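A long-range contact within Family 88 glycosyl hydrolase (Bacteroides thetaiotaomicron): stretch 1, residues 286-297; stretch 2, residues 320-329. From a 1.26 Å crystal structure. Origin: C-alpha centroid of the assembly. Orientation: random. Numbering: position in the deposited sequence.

Stretch 1, residues 286-297: GPETSGTAFFTY
Stretch 2 320-329: AWKYLSTVAL

How do the two backbones lie against each other? Gly286 enters stretch 1 with a positive phi (83°), Pro287 and Glu288 are extended, and a helix then runs to Tyr297 and beyond; stretch 2 is helical from Ala320 to Ala328. The axes approach to 9.9 Å, their N-to-C directions 132° apart (signed crossing -132°). The register is therefore reversed: Thr289 CA lies 6.5 Å from Ala328 CA, and Thr296 CA 6.3 Å from Ala320 CA. Near its end the second helix widens into a pi-type turn, where Ala328 N donates to Tyr323 O (3.1 Å) and Leu329 N to Leu324 O (3.0 Å), before Leu329 turns extended (-73/132).

How is stretch 1 held where it meets Tyr323? Glu288, at the N-cap, lies beside Tyr323 (Glu288 C to Tyr323 OH 3.7 Å); its CB points away from stretch 2 (chi1 t, chi2 m), and its carboxylate caps the free amides: Gly291 N donates to Glu288 OE1 (3.0 Å) and Ser290 N to Glu288 OE2 (2.9 Å).

Where do the stretches hydrogen bond? Tyr323 (chi1 162°, chi2 76°) points toward stretch 1, and its OH donates to Thr289 OG1 at 2.8 Å, near the ring plane. Pro287 CB packs 3.6 Å from Tyr323 CE1, while Thr292 CG2 lies 3.7 Å from Tyr323 CD2, adding apolar contact to the polar link.

What fills the rest of the interface? Leu324 (chi1 m, chi2 t) is a knob among Thr289, Thr292, Ala293 and Thr296; its CD2 lies 4.0 Å from Thr289 CG2 and 4.1 Å from Ala293 CB. All three threonines are m. Thr292 OG1 donates to Glu288 O (2.8 Å) and Thr296 OG1 to Thr292 O (2.7 Å), satisfying hydroxyls in a buried setting. Ala320 points its CB toward stretch 1, 3.2 Å from Thr296 OG1. Together the stretches bury 409 Å².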

# COMPACT_ATOMS: atom_id res chain seq x y z
N GLY A 286 14.07 0.00 16.83
CA GLY A 286 12.93 0.67 17.36
C GLY A 286 11.73 0.69 16.45
O GLY A 286 11.71 0.11 15.33
N PRO A 287 10.64 1.33 16.91
CA PRO A 287 9.40 1.33 16.18
C PRO A 287 9.46 1.94 14.78
O PRO A 287 10.19 2.89 14.51
CB PRO A 287 8.49 2.22 17.02
CG PRO A 287 9.20 2.63 18.18
CD PRO A 287 10.56 2.09 18.17
N GLU A 288 8.62 1.43 13.90
CA GLU A 288 8.35 2.10 12.63
C GLU A 288 6.90 1.84 12.29
O GLU A 288 6.41 0.72 12.50
CB GLU A 288 9.31 1.67 11.54
CG GLU A 288 9.34 2.62 10.33
CD GLU A 288 8.18 2.50 9.36
OE1 GLU A 288 7.83 1.36 9.01
OE2 GLU A 288 7.67 3.58 8.88
N THR A 289 6.21 2.85 11.76
CA THR A 289 4.77 2.78 11.60
C THR A 289 4.28 2.34 10.25
O THR A 289 3.25 1.66 10.17
CB THR A 289 4.18 4.12 11.98
OG1 THR A 289 4.44 4.35 13.36
CG2 THR A 289 2.68 4.26 11.72
N SER A 290 4.89 2.81 9.17
CA SER A 290 4.30 2.56 7.86
C SER A 290 4.26 1.08 7.49
O SER A 290 3.20 0.59 7.06
CB SER A 290 4.97 3.40 6.76
OG SER A 290 6.35 3.11 6.62
N GLY A 291 5.37 0.37 7.66
CA GLY A 291 5.34 -1.10 7.43
C GLY A 291 4.32 -1.77 8.31
O GLY A 291 3.44 -2.47 7.84
N THR A 292 4.43 -1.51 9.60
CA THR A 292 3.52 -2.07 10.55
C THR A 292 2.06 -1.83 10.16
O THR A 292 1.22 -2.74 10.25
CB THR A 292 3.77 -1.49 11.95
OG1 THR A 292 5.12 -1.75 12.32
CG2 THR A 292 2.85 -2.04 13.04
N ALA A 293 1.71 -0.62 9.77
CA ALA A 293 0.32 -0.30 9.40
C ALA A 293 -0.13 -1.08 8.17
O ALA A 293 -1.21 -1.61 8.13
CB ALA A 293 0.16 1.20 9.19
N PHE A 294 0.71 -1.14 7.15
CA PHE A 294 0.36 -1.93 5.97
C PHE A 294 0.17 -3.39 6.34
O PHE A 294 -0.70 -4.04 5.78
CB PHE A 294 1.41 -1.80 4.86
CG PHE A 294 1.37 -0.51 4.07
CD1 PHE A 294 0.21 -0.08 3.45
CD2 PHE A 294 2.49 0.28 3.95
CE1 PHE A 294 0.14 1.10 2.72
CE2 PHE A 294 2.46 1.46 3.20
CZ PHE A 294 1.27 1.87 2.61
N PHE A 295 1.02 -3.93 7.21
CA PHE A 295 0.85 -5.32 7.63
C PHE A 295 -0.44 -5.51 8.41
O PHE A 295 -1.09 -6.55 8.28
CB PHE A 295 2.03 -5.79 8.48
CG PHE A 295 3.36 -5.82 7.76
CD1 PHE A 295 3.50 -6.31 6.47
CD2 PHE A 295 4.51 -5.45 8.42
CE1 PHE A 295 4.73 -6.38 5.84
CE2 PHE A 295 5.74 -5.50 7.80
CZ PHE A 295 5.86 -5.96 6.50
N THR A 296 -0.79 -4.55 9.25
CA THR A 296 -1.99 -4.64 10.06
C THR A 296 -3.21 -4.62 9.16
O THR A 296 -4.17 -5.36 9.39
CB THR A 296 -2.03 -3.53 11.08
OG1 THR A 296 -0.84 -3.57 11.86
CG2 THR A 296 -3.17 -3.59 12.03
N TYR A 297 -3.19 -3.81 8.09
CA TYR A 297 -4.22 -3.88 7.06
C TYR A 297 -4.25 -5.21 6.37
O TYR A 297 -5.28 -5.87 6.27
CB TYR A 297 -4.02 -2.78 5.99
CG TYR A 297 -4.95 -2.94 4.81
CD1 TYR A 297 -6.31 -2.78 4.96
CD2 TYR A 297 -4.46 -3.30 3.56
CE1 TYR A 297 -7.16 -2.91 3.89
CE2 TYR A 297 -5.33 -3.46 2.49
CZ TYR A 297 -6.70 -3.28 2.66
OH TYR A 297 -7.58 -3.42 1.60
N ALA A 320 -0.12 -5.61 16.85
CA ALA A 320 0.17 -4.51 15.93
C ALA A 320 -0.73 -3.30 16.14
O ALA A 320 -0.26 -2.16 16.18
CB ALA A 320 0.13 -4.99 14.51
N TRP A 321 -2.02 -3.58 16.30
CA TRP A 321 -2.96 -2.48 16.54
C TRP A 321 -2.70 -1.81 17.87
O TRP A 321 -2.85 -0.60 18.01
CB TRP A 321 -4.43 -2.93 16.44
CG TRP A 321 -5.33 -1.78 16.70
CD1 TRP A 321 -6.01 -1.54 17.84
CD2 TRP A 321 -5.54 -0.66 15.85
NE1 TRP A 321 -6.67 -0.32 17.75
CE2 TRP A 321 -6.39 0.23 16.53
CE3 TRP A 321 -5.09 -0.32 14.55
CZ2 TRP A 321 -6.78 1.44 15.98
CZ3 TRP A 321 -5.49 0.88 14.01
CH2 TRP A 321 -6.33 1.74 14.73
N LYS A 322 -2.30 -2.59 18.87
CA LYS A 322 -1.90 -2.02 20.11
C LYS A 322 -0.75 -0.99 19.94
O LYS A 322 -0.82 0.13 20.44
CB LYS A 322 -1.55 -3.14 21.06
CG LYS A 322 -0.96 -2.66 22.34
CD LYS A 322 -0.80 -3.83 23.29
CE LYS A 322 -0.01 -3.45 24.52
NZ LYS A 322 -0.87 -2.65 25.40
N TYR A 323 0.27 -1.35 19.18
CA TYR A 323 1.32 -0.41 18.86
C TYR A 323 0.77 0.81 18.13
O TYR A 323 1.11 1.95 18.46
CB TYR A 323 2.42 -1.11 18.02
CG TYR A 323 3.29 -0.09 17.32
CD1 TYR A 323 4.26 0.63 18.00
CD2 TYR A 323 3.05 0.24 16.00
CE1 TYR A 323 4.98 1.63 17.38
CE2 TYR A 323 3.79 1.22 15.36
CZ TYR A 323 4.75 1.93 16.07
OH TYR A 323 5.49 2.95 15.50
N LEU A 324 -0.03 0.58 17.09
CA LEU A 324 -0.50 1.72 16.28
C LEU A 324 -1.31 2.70 17.10
O LEU A 324 -1.17 3.88 16.93
CB LEU A 324 -1.29 1.23 15.08
CG LEU A 324 -0.49 0.47 14.02
CD1 LEU A 324 -1.43 -0.21 13.03
CD2 LEU A 324 0.47 1.39 13.31
N SER A 325 -2.17 2.17 17.95
CA SER A 325 -3.10 3.01 18.69
C SER A 325 -2.54 3.66 19.92
O SER A 325 -3.04 4.69 20.33
CB SER A 325 -4.36 2.21 19.00
OG SER A 325 -4.10 1.12 19.83
N THR A 326 -1.50 3.06 20.48
CA THR A 326 -0.87 3.55 21.71
C THR A 326 0.40 4.32 21.53
O THR A 326 0.71 5.17 22.36
CB THR A 326 -0.59 2.41 22.71
OG1 THR A 326 0.35 1.45 22.17
CG2 THR A 326 -1.83 1.75 22.98
N VAL A 327 1.20 3.93 20.55
CA VAL A 327 2.53 4.49 20.39
C VAL A 327 2.58 5.38 19.14
O VAL A 327 3.03 6.55 19.23
CB VAL A 327 3.60 3.39 20.33
CG1 VAL A 327 4.96 3.98 20.11
CG2 VAL A 327 3.56 2.55 21.60
N ALA A 328 2.14 4.88 18.00
CA ALA A 328 2.20 5.68 16.77
C ALA A 328 1.24 6.87 16.81
O ALA A 328 1.59 7.99 16.44
CB ALA A 328 1.94 4.83 15.56
N LEU A 329 -0.00 6.63 17.22
CA LEU A 329 -1.03 7.66 17.23
C LEU A 329 -0.82 8.66 18.34
O LEU A 329 -0.61 8.29 19.47
CB LEU A 329 -2.38 6.99 17.43
CG LEU A 329 -3.61 7.88 17.58
CD1 LEU A 329 -3.88 8.66 16.30
CD2 LEU A 329 -4.79 7.00 17.94